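Long-range contacts in regulatory protein YycH-like domain-containing protein (Eubacterium rectale, PDB 5COZ), which is of unknown function but resembles the YycH family of regulatory proteins and is probably a lipoprotein tethered to the membrane: residues M216-Y221 with P259-W264; Y225-E230 with S302-L307; S61-A66 with T314-P319; Y77-K82 with K177-N182. All blocks are in the same frame, centred on the assembly; numbering follows the deposited sequence.

In the fold
Contact 2 is the buried member of the set and contact 4 lies at the surface, with contacts 1 and 3 partly buried between these extremes. Contacts 2 and 3 serve one mixed sheet, where strands 295-311 and 314-330 are neighbours; contact 1 joins strand 262-272 of that sheet to strand 211-220 of the antiparallel sheet, and contact 4 sets helix 73-87 against the end of helix 165-178 about 23 Å, centre to centre, from contacts 2 and 3. Chemistry changes with place: a buried carboxylate and guanidinium in contact 2, a backbone ladder with one charged and one apolar face in contact 3, aromatic and proline packing in contact 1, and water-mediated polar links over a small leucine core in contact 4.

Contact 1. Residues M216-Y221 with P259-W264; sequences MFPDVY and PPLYDW
From Pro218 to Tyr221 the chain travels beside Pro259 to Trp264 in nearly the same direction, the two courses differing by 22°, yet the backbones stay apart, with the CA atoms of Pro218 and Leu261 separated by 7.6 Å. Side chains bridge the interval at two places. At the first, the Pro218 ring meets two residues: its CB lies 3.7 Å from Leu261 CD2, the side chains crossing at about a right angle, and its CG stands 4.1 Å from Pro259 CG. At the second, Tyr221 and Trp264 form a T-shaped (edge-to-face) pair, with 4.8 Å between the centroids of the tyrosine ring and the six-membered ring of Trp264 and 78° between the planes. Tyr221 CE2 does the touching, poised over one face of the indole and displaced toward its rim, 3.7 Å from Trp264 CZ2. Trp264 CG is anti to its backbone N (chi1 -173°), which starts the indole out toward the tyrosine. Val220 adds its CG2, 4.0 Å from Trp264 CE3. Tyr221 and Trp264 also touch Lys60 of strand 58-66, placing the pair where the end of strand 211-220 approaches the mixed sheet. With no polar bond between the segments, the contact relies on close apolar fit, and its directional element is the tyrosine edge, whose slightly positive hydrogens would be drawn to the electron-rich indole face.

Contact 2. Residues Y225-E230 with S302-L307; sequences YSRCPE and SLEYML
Arg227 and Glu304 lie at the heart of a buried contact in which a loop, residues 225-230 after strand 223-224, docks on strand 295-311 of the mixed sheet. Glu304 engages Arg227 with both oxygens. Its OE1 accepts the backbone N of Arg227 at 2.8 Å along an almost straight N-H path (171°), the donor standing above the carboxylate plane. Its OE2 forms a salt bridge with Arg227 NH1 at 2.9 Å, lying in the guanidinium plane, although the two flat groups are turned 70° from one another. The loop is shaped by an ST turn: Ser226 OG, anti to its own backbone N, accepts from Cys228 N at 3.1 Å. Just before it, a single beta bridge links Tyr225 and Tyr305, and Ser226 N gives a bent hydrogen bond of 2.8 Å to Tyr305 O. Ser302 OG donates to the anti lone pair of Glu304 OE2 at 2.7 Å, and Tyr324 bonds the same oxygen. Glu300 and Glu188 are further salt-bridge partners of Arg227, so the guanidinium, among three carboxylates, is likely to remain firmly charged. On the apolar flank, Met306 CE rests 3.9 Å from Cys228 SG.

Contact 3. Residues S61-A66 with T314-P319; sequences SGKVKA and TYDIKP
Lys63 of strand 58-66 faces Asp316 of strand 314-330 as a non-hydrogen-bonded pair in an antiparallel ladder, the two strand axes at 143°. The lysine side chain starts with CB 4.0 Å from Thr314 CG2. A bend at chi2 (-81°) then turns CD toward the aspartate, where it lies 3.4 Å from Asp316 OD1. CE keeps the same distance from that oxygen, so the aliphatic chain runs alongside Asp316, both pointing the same way, and NZ closes on OD1 at 2.8 Å in a salt bridge from the syn side, 31° out of the carboxylate plane. NZ has a second salt-bridge partner in Asp310. An alanine here would probably leave Asp316 and Asp310 close together without the ammonium that now pairs with both. A water reinforces the site by donating to both Gly62 O and Asp316 OD1. Paired backbone bonds on each side of Lys63 set the register: Gly62 with Ile317, and Val64 with Tyr315, whose N is 2.8 Å from Val64 O. The other face is apolar, and there Val64 CG1 packs 3.7 Å from Ile317 CG2. At the end of the strand Ala66 CB meets the edge of the Tyr315 ring at CE1. The ladder is thus two-sided, with hydrocarbon packing against one face and, on the other, a carboxylate oxygen gripped by two donors, which would probably stabilise its negative charge.

Contact 4. Residues Y77-K82 with K177-N182; sequences YDLMEK and KELEIN
Leu79 and Lys82 of helix 73-87 lean against the end of helix 165-178, where the chain leaves its last turn through a Schellman motif whose Glu180 has a positive phi of 64°. The apolar part centres on one methyl group of that ending. Leu179 CD2 is touched by Leu79 CD1 at 3.9 Å and by Lys82 CB at 3.8 Å, the leucine side chains meeting at a slant. Both leucines also rest on strand 252-258, Leu79 on Ile258 and Leu179 on Leu256, so the two helices share a floor in the antiparallel sheet.

The polar part belongs chiefly to Lys82. Its chain runs extended as far as CE, which lies 3.4 Å from Glu178 O, and CD approaches that carbonyl equally closely. A turn at chi4 (76°) then places NZ 4.3 Å from Glu180 OE1, beyond a salt bridge. The attraction is therefore at longer range, perhaps aided by the partial negative charge of the helix end. An alanine in its place would probably uncover the Glu178 carbonyl and leave Glu180 without this nearby positive charge, while the contact of CB with Leu179 could persist.

Waters provide the remaining links. One accepts from Lys82 NZ at 2.8 Å and gives only a weak bond to Glu180 OE1. Glu178 OE2 forms a salt bridge with Lys85, while Glu178 OE1 receives a second water at 2.7 Å, and the same water donates to Lys82 O at 3.0 Å.

Contact 1. Residues M216-Y221 with P259-W264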
# COMPACT_ATOMS: atom_id res chain seq x y z
N MSE A 216 -1.69 0.50 -6.53
CA MSE A 216 -2.72 1.54 -6.57
C MSE A 216 -3.38 1.57 -5.22
O MSE A 216 -3.32 0.60 -4.47
CB MSE A 216 -3.72 1.30 -7.68
CG MSE A 216 -3.00 0.95 -8.95
SE MSE A 216 -4.19 0.55 -10.36
CE MSE A 216 -4.27 2.10 -10.94
N PHE A 217 -3.95 2.73 -4.86
CA PHE A 217 -4.44 2.89 -3.52
C PHE A 217 -5.93 3.22 -3.45
O PHE A 217 -6.33 4.35 -3.68
CB PHE A 217 -3.61 4.00 -2.83
CG PHE A 217 -2.12 3.72 -2.92
CD1 PHE A 217 -1.55 2.69 -2.19
CD2 PHE A 217 -1.32 4.41 -3.82
CE1 PHE A 217 -0.20 2.37 -2.33
CE2 PHE A 217 0.04 4.11 -3.96
CZ PHE A 217 0.60 3.10 -3.20
N PRO A 218 -6.75 2.20 -3.13
CA PRO A 218 -8.21 2.43 -2.97
C PRO A 218 -8.46 3.60 -2.03
O PRO A 218 -7.81 3.71 -0.97
CB PRO A 218 -8.70 1.12 -2.37
CG PRO A 218 -7.75 0.09 -3.01
CD PRO A 218 -6.40 0.78 -2.93
N ASP A 219 -9.37 4.50 -2.43
CA ASP A 219 -9.56 5.70 -1.65
C ASP A 219 -11.02 6.11 -1.55
O ASP A 219 -11.90 5.50 -2.17
CB ASP A 219 -8.74 6.84 -2.30
CG ASP A 219 -9.19 7.39 -3.65
OD1 ASP A 219 -9.89 6.66 -4.39
OD2 ASP A 219 -8.78 8.52 -3.99
N VAL A 220 -11.26 7.15 -0.75
CA VAL A 220 -12.59 7.75 -0.60
C VAL A 220 -12.30 9.23 -0.30
O VAL A 220 -11.33 9.52 0.41
CB VAL A 220 -13.48 7.00 0.43
CG1 VAL A 220 -12.94 7.09 1.85
CG2 VAL A 220 -14.93 7.47 0.36
N TYR A 221 -13.05 10.15 -0.92
CA TYR A 221 -12.80 11.60 -0.78
C TYR A 221 -11.34 11.94 -1.11
O TYR A 221 -10.75 12.87 -0.54
CB TYR A 221 -13.23 12.12 0.60
CG TYR A 221 -14.71 11.93 0.80
CD1 TYR A 221 -15.63 12.65 0.04
CD2 TYR A 221 -15.20 10.99 1.70
CE1 TYR A 221 -17.00 12.41 0.15
CE2 TYR A 221 -16.56 10.78 1.85
CZ TYR A 221 -17.46 11.49 1.07
OH TYR A 221 -18.80 11.25 1.19
N PRO A 259 -7.04 -5.78 -2.00
CA PRO A 259 -7.05 -5.74 -0.53
C PRO A 259 -8.47 -5.58 0.00
O PRO A 259 -9.41 -5.35 -0.79
CB PRO A 259 -6.23 -4.48 -0.25
CG PRO A 259 -6.62 -3.53 -1.35
CD PRO A 259 -6.77 -4.44 -2.58
N PRO A 260 -8.67 -5.56 1.33
CA PRO A 260 -10.02 -5.28 1.86
C PRO A 260 -10.53 -3.94 1.40
O PRO A 260 -9.79 -2.94 1.36
CB PRO A 260 -9.81 -5.28 3.38
CG PRO A 260 -8.57 -6.15 3.58
CD PRO A 260 -7.70 -5.78 2.42
N LEU A 261 -11.84 -3.91 1.03
CA LEU A 261 -12.49 -2.70 0.56
C LEU A 261 -13.65 -2.38 1.45
O LEU A 261 -14.10 -3.24 2.22
CB LEU A 261 -12.95 -2.79 -0.91
CG LEU A 261 -11.86 -3.05 -1.95
CD1 LEU A 261 -12.49 -3.19 -3.35
CD2 LEU A 261 -10.79 -1.92 -1.94
N TYR A 262 -14.07 -1.11 1.42
CA TYR A 262 -15.05 -0.57 2.34
C TYR A 262 -16.05 0.29 1.63
O TYR A 262 -15.73 0.91 0.62
CB TYR A 262 -14.34 0.25 3.44
CG TYR A 262 -13.30 -0.57 4.17
CD1 TYR A 262 -13.65 -1.40 5.23
CD2 TYR A 262 -11.97 -0.60 3.73
CE1 TYR A 262 -12.71 -2.22 5.85
CE2 TYR A 262 -11.04 -1.46 4.32
CZ TYR A 262 -11.41 -2.24 5.40
OH TYR A 262 -10.50 -3.07 6.05
N ASP A 263 -17.29 0.30 2.15
CA ASP A 263 -18.38 1.10 1.59
C ASP A 263 -18.75 2.20 2.60
O ASP A 263 -19.10 1.90 3.73
CB ASP A 263 -19.61 0.22 1.26
CG ASP A 263 -20.69 0.92 0.45
OD1 ASP A 263 -20.34 1.67 -0.44
OD2 ASP A 263 -21.89 0.74 0.76
N TRP A 264 -18.67 3.46 2.17
CA TRP A 264 -19.02 4.59 3.04
C TRP A 264 -20.50 4.55 3.44
O TRP A 264 -21.39 4.54 2.56
CB TRP A 264 -18.72 5.89 2.31
CG TRP A 264 -18.88 7.12 3.16
CD1 TRP A 264 -20.02 7.85 3.35
CD2 TRP A 264 -17.84 7.81 3.87
NE1 TRP A 264 -19.76 8.94 4.16
CE2 TRP A 264 -18.43 8.94 4.48
CE3 TRP A 264 -16.46 7.59 4.03
CZ2 TRP A 264 -17.68 9.85 5.24
CZ3 TRP A 264 -15.72 8.50 4.78
CH2 TRP A 264 -16.32 9.62 5.36

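Contact 2. Residues Y225-E230 with S302-L307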
# COMPACT_ATOMS: atom_id res chain seq x y z
N TYR A 225 -7.14 4.58 1.95
CA TYR A 225 -7.14 3.87 3.22
C TYR A 225 -5.69 3.60 3.61
O TYR A 225 -4.79 3.51 2.74
CB TYR A 225 -7.93 2.55 3.18
CG TYR A 225 -9.26 2.66 2.50
CD1 TYR A 225 -10.29 3.41 3.06
CD2 TYR A 225 -9.52 1.96 1.33
CE1 TYR A 225 -11.53 3.54 2.41
CE2 TYR A 225 -10.74 2.07 0.68
CZ TYR A 225 -11.72 2.89 1.21
OH TYR A 225 -12.93 2.94 0.59
N SER A 226 -5.47 3.47 4.89
CA SER A 226 -4.15 3.37 5.49
C SER A 226 -3.23 2.33 4.83
O SER A 226 -3.63 1.18 4.58
CB SER A 226 -4.32 3.05 6.97
OG SER A 226 -3.10 2.69 7.58
N ARG A 227 -1.99 2.77 4.58
CA ARG A 227 -0.90 1.95 4.05
C ARG A 227 0.03 1.49 5.18
O ARG A 227 1.10 0.98 4.92
CB ARG A 227 -0.12 2.73 3.00
CG ARG A 227 -0.97 2.95 1.74
CD ARG A 227 -0.54 4.20 0.99
NE ARG A 227 0.82 4.16 0.46
CZ ARG A 227 1.79 5.03 0.79
NH1 ARG A 227 1.62 5.87 1.80
NH2 ARG A 227 2.94 5.02 0.13
N CYS A 228 -0.42 1.65 6.44
CA CYS A 228 0.33 1.20 7.58
C CYS A 228 0.37 -0.32 7.65
O CYS A 228 -0.62 -0.99 7.38
CB CYS A 228 -0.30 1.75 8.87
SG CYS A 228 -0.05 3.51 9.10
N PRO A 229 1.45 -0.85 8.23
CA PRO A 229 1.47 -2.28 8.59
C PRO A 229 0.37 -2.63 9.60
O PRO A 229 -0.19 -1.76 10.28
CB PRO A 229 2.82 -2.42 9.31
CG PRO A 229 3.68 -1.35 8.68
CD PRO A 229 2.72 -0.18 8.54
N GLU A 230 0.12 -3.95 9.73
CA GLU A 230 -0.83 -4.45 10.73
C GLU A 230 -0.46 -3.89 12.12
O GLU A 230 0.70 -3.98 12.56
CB GLU A 230 -0.79 -5.98 10.76
CG GLU A 230 -1.77 -6.58 11.75
CD GLU A 230 -1.74 -8.10 11.83
OE1 GLU A 230 -1.35 -8.74 10.84
OE2 GLU A 230 -2.15 -8.64 12.88
N SER A 302 2.39 11.18 4.91
CA SER A 302 1.23 10.84 4.10
C SER A 302 -0.06 11.03 4.84
O SER A 302 -0.19 10.60 5.99
CB SER A 302 1.37 9.36 3.69
OG SER A 302 0.27 8.89 2.92
N LEU A 303 -1.05 11.63 4.17
CA LEU A 303 -2.41 11.80 4.69
C LEU A 303 -3.20 10.57 4.29
O LEU A 303 -3.30 10.27 3.09
CB LEU A 303 -3.05 13.08 4.11
CG LEU A 303 -4.52 13.28 4.41
CD1 LEU A 303 -4.76 13.40 5.94
CD2 LEU A 303 -5.02 14.56 3.66
N GLU A 304 -3.74 9.85 5.28
CA GLU A 304 -4.43 8.60 4.98
C GLU A 304 -5.68 8.48 5.81
O GLU A 304 -5.85 9.19 6.80
CB GLU A 304 -3.51 7.38 5.25
CG GLU A 304 -2.18 7.52 4.51
CD GLU A 304 -1.21 6.36 4.64
OE1 GLU A 304 -1.52 5.41 5.39
OE2 GLU A 304 -0.10 6.45 4.07
N TYR A 305 -6.56 7.54 5.43
CA TYR A 305 -7.75 7.24 6.23
C TYR A 305 -7.52 5.94 6.97
O TYR A 305 -7.39 4.88 6.35
CB TYR A 305 -8.98 7.09 5.31
CG TYR A 305 -9.83 8.32 5.14
CD1 TYR A 305 -10.28 9.04 6.24
CD2 TYR A 305 -10.27 8.72 3.88
CE1 TYR A 305 -11.16 10.12 6.10
CE2 TYR A 305 -11.15 9.79 3.73
CZ TYR A 305 -11.60 10.49 4.84
OH TYR A 305 -12.49 11.53 4.68
N MSE A 306 -7.51 6.02 8.30
CA MSE A 306 -7.34 4.82 9.11
C MSE A 306 -8.71 4.28 9.50
O MSE A 306 -9.63 5.06 9.79
CB MSE A 306 -6.50 5.10 10.35
CG MSE A 306 -6.25 3.84 11.16
SE MSE A 306 -4.80 4.07 12.42
CE MSE A 306 -3.34 3.83 11.21
N LEU A 307 -8.83 2.95 9.47
CA LEU A 307 -10.04 2.29 9.92
C LEU A 307 -9.89 1.73 11.31
O LEU A 307 -8.86 1.12 11.64
CB LEU A 307 -10.41 1.17 8.99
CG LEU A 307 -10.76 1.56 7.58
CD1 LEU A 307 -11.48 0.51 7.01
CD2 LEU A 307 -11.73 2.71 7.52

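Contact 3. Residues S61-A66 with T314-P319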
# COMPACT_ATOMS: atom_id res chain seq x y z
N SER A 61 -14.82 12.52 8.79
CA SER A 61 -14.73 11.24 9.45
C SER A 61 -16.05 10.56 9.21
O SER A 61 -17.06 11.23 8.94
CB SER A 61 -14.49 11.39 10.94
OG SER A 61 -13.19 11.90 11.13
N GLY A 62 -16.07 9.25 9.32
CA GLY A 62 -17.34 8.58 9.09
C GLY A 62 -17.35 7.14 9.55
O GLY A 62 -16.53 6.72 10.38
N LYS A 63 -18.36 6.44 9.09
CA LYS A 63 -18.52 5.01 9.30
C LYS A 63 -18.51 4.36 7.95
O LYS A 63 -19.11 4.89 7.00
CB LYS A 63 -19.85 4.68 10.00
CG LYS A 63 -20.09 5.34 11.34
CD LYS A 63 -19.41 4.62 12.46
CE LYS A 63 -19.93 5.12 13.79
NZ LYS A 63 -19.08 4.57 14.88
N VAL A 64 -17.86 3.20 7.85
CA VAL A 64 -17.85 2.39 6.62
C VAL A 64 -18.20 0.97 6.99
O VAL A 64 -18.02 0.56 8.14
CB VAL A 64 -16.48 2.41 5.88
CG1 VAL A 64 -16.07 3.82 5.45
CG2 VAL A 64 -15.38 1.76 6.73
N LYS A 65 -18.65 0.21 6.00
CA LYS A 65 -18.90 -1.22 6.17
C LYS A 65 -17.93 -1.97 5.32
O LYS A 65 -17.66 -1.58 4.20
CB LYS A 65 -20.34 -1.56 5.73
CG LYS A 65 -21.40 -1.28 6.78
CD LYS A 65 -22.73 -1.91 6.36
CE LYS A 65 -23.78 -1.80 7.45
NZ LYS A 65 -24.40 -0.45 7.50
N ALA A 66 -17.45 -3.10 5.82
CA ALA A 66 -16.61 -3.95 5.02
C ALA A 66 -17.37 -4.46 3.80
O ALA A 66 -18.56 -4.78 3.92
CB ALA A 66 -16.16 -5.15 5.86
N THR A 314 -18.76 -2.92 10.73
CA THR A 314 -18.67 -1.46 10.57
C THR A 314 -17.33 -0.98 11.23
O THR A 314 -16.86 -1.54 12.23
CB THR A 314 -19.92 -0.75 11.14
OG1 THR A 314 -21.06 -1.15 10.39
CG2 THR A 314 -19.83 0.79 11.10
N TYR A 315 -16.76 0.06 10.64
CA TYR A 315 -15.52 0.66 11.13
C TYR A 315 -15.67 2.14 11.16
O TYR A 315 -16.35 2.69 10.30
CB TYR A 315 -14.37 0.33 10.14
CG TYR A 315 -14.09 -1.14 9.92
CD1 TYR A 315 -14.93 -1.92 9.14
CD2 TYR A 315 -12.97 -1.74 10.48
CE1 TYR A 315 -14.69 -3.28 8.95
CE2 TYR A 315 -12.70 -3.10 10.28
CZ TYR A 315 -13.59 -3.87 9.55
OH TYR A 315 -13.34 -5.21 9.32
N ASP A 316 -14.99 2.82 12.09
CA ASP A 316 -14.87 4.27 12.04
C ASP A 316 -13.74 4.57 11.08
O ASP A 316 -12.71 3.87 11.11
CB ASP A 316 -14.54 4.84 13.42
CG ASP A 316 -15.74 4.84 14.33
OD1 ASP A 316 -16.64 5.68 14.13
OD2 ASP A 316 -15.78 4.01 15.26
N ILE A 317 -13.91 5.57 10.23
CA ILE A 317 -12.87 5.98 9.28
C ILE A 317 -12.47 7.40 9.64
O ILE A 317 -13.34 8.28 9.71
CB ILE A 317 -13.33 5.82 7.81
CG1 ILE A 317 -12.21 6.19 6.83
CG2 ILE A 317 -14.67 6.55 7.46
CD1 ILE A 317 -12.48 5.77 5.38
N LYS A 318 -11.16 7.61 9.96
CA LYS A 318 -10.73 8.93 10.43
C LYS A 318 -9.42 9.26 9.78
O LYS A 318 -8.60 8.36 9.57
CB LYS A 318 -10.55 8.93 11.97
CG LYS A 318 -11.88 8.64 12.70
CD LYS A 318 -11.73 8.69 14.22
CE LYS A 318 -11.58 10.13 14.72
NZ LYS A 318 -11.29 10.20 16.18
N PRO A 319 -9.16 10.54 9.48
CA PRO A 319 -7.88 10.87 8.83
C PRO A 319 -6.73 10.86 9.82
O PRO A 319 -6.87 11.28 10.99
CB PRO A 319 -8.11 12.30 8.31
CG PRO A 319 -9.11 12.90 9.30
CD PRO A 319 -10.03 11.74 9.62
O HOH W 1 -16.00 8.02 12.76
O HOH W 2 -22.75 1.08 9.11

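Contact 4. Residues Y77-K82 with K177-N182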
# COMPACT_ATOMS: atom_id res chain seq x y z
N TYR A 77 -19.13 -14.05 -8.24
CA TYR A 77 -18.87 -14.53 -9.58
C TYR A 77 -18.68 -13.37 -10.55
O TYR A 77 -17.90 -13.50 -11.49
CB TYR A 77 -19.99 -15.48 -10.05
CG TYR A 77 -19.81 -16.91 -9.56
CD1 TYR A 77 -19.61 -17.19 -8.20
CD2 TYR A 77 -19.92 -17.99 -10.44
CE1 TYR A 77 -19.49 -18.50 -7.74
CE2 TYR A 77 -19.83 -19.31 -9.98
CZ TYR A 77 -19.61 -19.55 -8.63
OH TYR A 77 -19.54 -20.85 -8.20
N ASP A 78 -19.37 -12.24 -10.31
CA ASP A 78 -19.15 -11.05 -11.14
C ASP A 78 -17.69 -10.57 -11.00
O ASP A 78 -17.07 -10.23 -12.01
CB ASP A 78 -20.12 -9.93 -10.75
CG ASP A 78 -21.56 -10.17 -11.19
OD1 ASP A 78 -21.77 -11.00 -12.11
OD2 ASP A 78 -22.46 -9.49 -10.67
N LEU A 79 -17.15 -10.59 -9.76
CA LEU A 79 -15.76 -10.21 -9.55
C LEU A 79 -14.84 -11.25 -10.23
O LEU A 79 -13.86 -10.88 -10.91
CB LEU A 79 -15.49 -10.11 -8.06
CG LEU A 79 -14.03 -9.80 -7.67
CD1 LEU A 79 -13.54 -8.50 -8.35
CD2 LEU A 79 -13.89 -9.73 -6.14
N MSE A 80 -15.16 -12.54 -10.10
CA MSE A 80 -14.41 -13.59 -10.74
C MSE A 80 -14.29 -13.33 -12.26
O MSE A 80 -13.21 -13.50 -12.81
CB MSE A 80 -15.04 -14.99 -10.47
CG MSE A 80 -14.34 -16.13 -11.23
SE MSE A 80 -15.02 -16.40 -13.06
CE MSE A 80 -16.87 -16.95 -12.57
N GLU A 81 -15.38 -12.94 -12.94
CA GLU A 81 -15.29 -12.75 -14.39
C GLU A 81 -14.39 -11.58 -14.73
O GLU A 81 -13.66 -11.68 -15.71
CB GLU A 81 -16.67 -12.55 -15.01
CG GLU A 81 -17.55 -13.78 -14.91
CD GLU A 81 -18.66 -13.74 -15.95
OE1 GLU A 81 -18.35 -13.72 -17.16
OE2 GLU A 81 -19.84 -13.71 -15.53
N LYS A 82 -14.43 -10.50 -13.92
CA LYS A 82 -13.55 -9.35 -14.18
C LYS A 82 -12.10 -9.77 -13.98
O LYS A 82 -11.25 -9.43 -14.81
CB LYS A 82 -13.91 -8.19 -13.28
CG LYS A 82 -15.28 -7.60 -13.59
CD LYS A 82 -15.62 -6.56 -12.54
CE LYS A 82 -16.93 -5.86 -12.79
NZ LYS A 82 -18.09 -6.71 -12.43
N LYS A 177 -10.52 0.65 -13.08
CA LYS A 177 -11.83 1.19 -13.48
C LYS A 177 -12.80 0.05 -13.76
O LYS A 177 -13.93 0.08 -13.28
CB LYS A 177 -11.68 2.10 -14.70
CG LYS A 177 -12.96 2.81 -15.11
CD LYS A 177 -12.70 3.67 -16.35
CE LYS A 177 -13.96 4.21 -16.98
NZ LYS A 177 -14.56 5.30 -16.17
N GLU A 178 -12.36 -0.98 -14.52
CA GLU A 178 -13.18 -2.18 -14.80
C GLU A 178 -13.61 -2.87 -13.52
O GLU A 178 -14.73 -3.38 -13.44
CB GLU A 178 -12.39 -3.22 -15.60
CG GLU A 178 -12.01 -2.85 -17.01
CD GLU A 178 -11.08 -3.84 -17.70
OE1 GLU A 178 -10.41 -4.65 -17.02
OE2 GLU A 178 -11.01 -3.80 -18.95
N LEU A 179 -12.72 -2.89 -12.51
CA LEU A 179 -13.02 -3.55 -11.24
C LEU A 179 -13.92 -2.71 -10.35
O LEU A 179 -14.33 -3.17 -9.28
CB LEU A 179 -11.69 -3.85 -10.50
CG LEU A 179 -10.84 -4.99 -11.05
CD1 LEU A 179 -9.46 -4.98 -10.39
CD2 LEU A 179 -11.53 -6.36 -10.88
N GLU A 180 -14.17 -1.45 -10.76
CA GLU A 180 -15.01 -0.50 -10.03
C GLU A 180 -14.40 -0.18 -8.68
O GLU A 180 -15.09 -0.01 -7.67
CB GLU A 180 -16.48 -0.99 -9.90
CG GLU A 180 -17.10 -1.35 -11.24
CD GLU A 180 -18.48 -1.97 -11.16
OE1 GLU A 180 -18.66 -2.93 -10.38
OE2 GLU A 180 -19.36 -1.54 -11.93
N ILE A 181 -13.05 -0.04 -8.67
CA ILE A 181 -12.34 0.32 -7.46
C ILE A 181 -11.78 1.71 -7.66
O ILE A 181 -10.87 1.91 -8.48
CB ILE A 181 -11.21 -0.70 -7.10
CG1 ILE A 181 -11.74 -2.15 -7.00
CG2 ILE A 181 -10.49 -0.26 -5.79
CD1 ILE A 181 -10.63 -3.21 -6.87
N ASN A 182 -12.32 2.69 -6.92
CA ASN A 182 -11.79 4.06 -6.97
C ASN A 182 -10.42 4.06 -6.30
O ASN A 182 -10.28 3.52 -5.19
CB ASN A 182 -12.72 5.03 -6.25
CG ASN A 182 -13.88 5.51 -7.09
OD1 ASN A 182 -14.04 5.14 -8.27
ND2 ASN A 182 -14.70 6.36 -6.51
O HOH W 3 -11.80 -6.69 -15.84
O HOH W 4 -20.39 -5.75 -11.23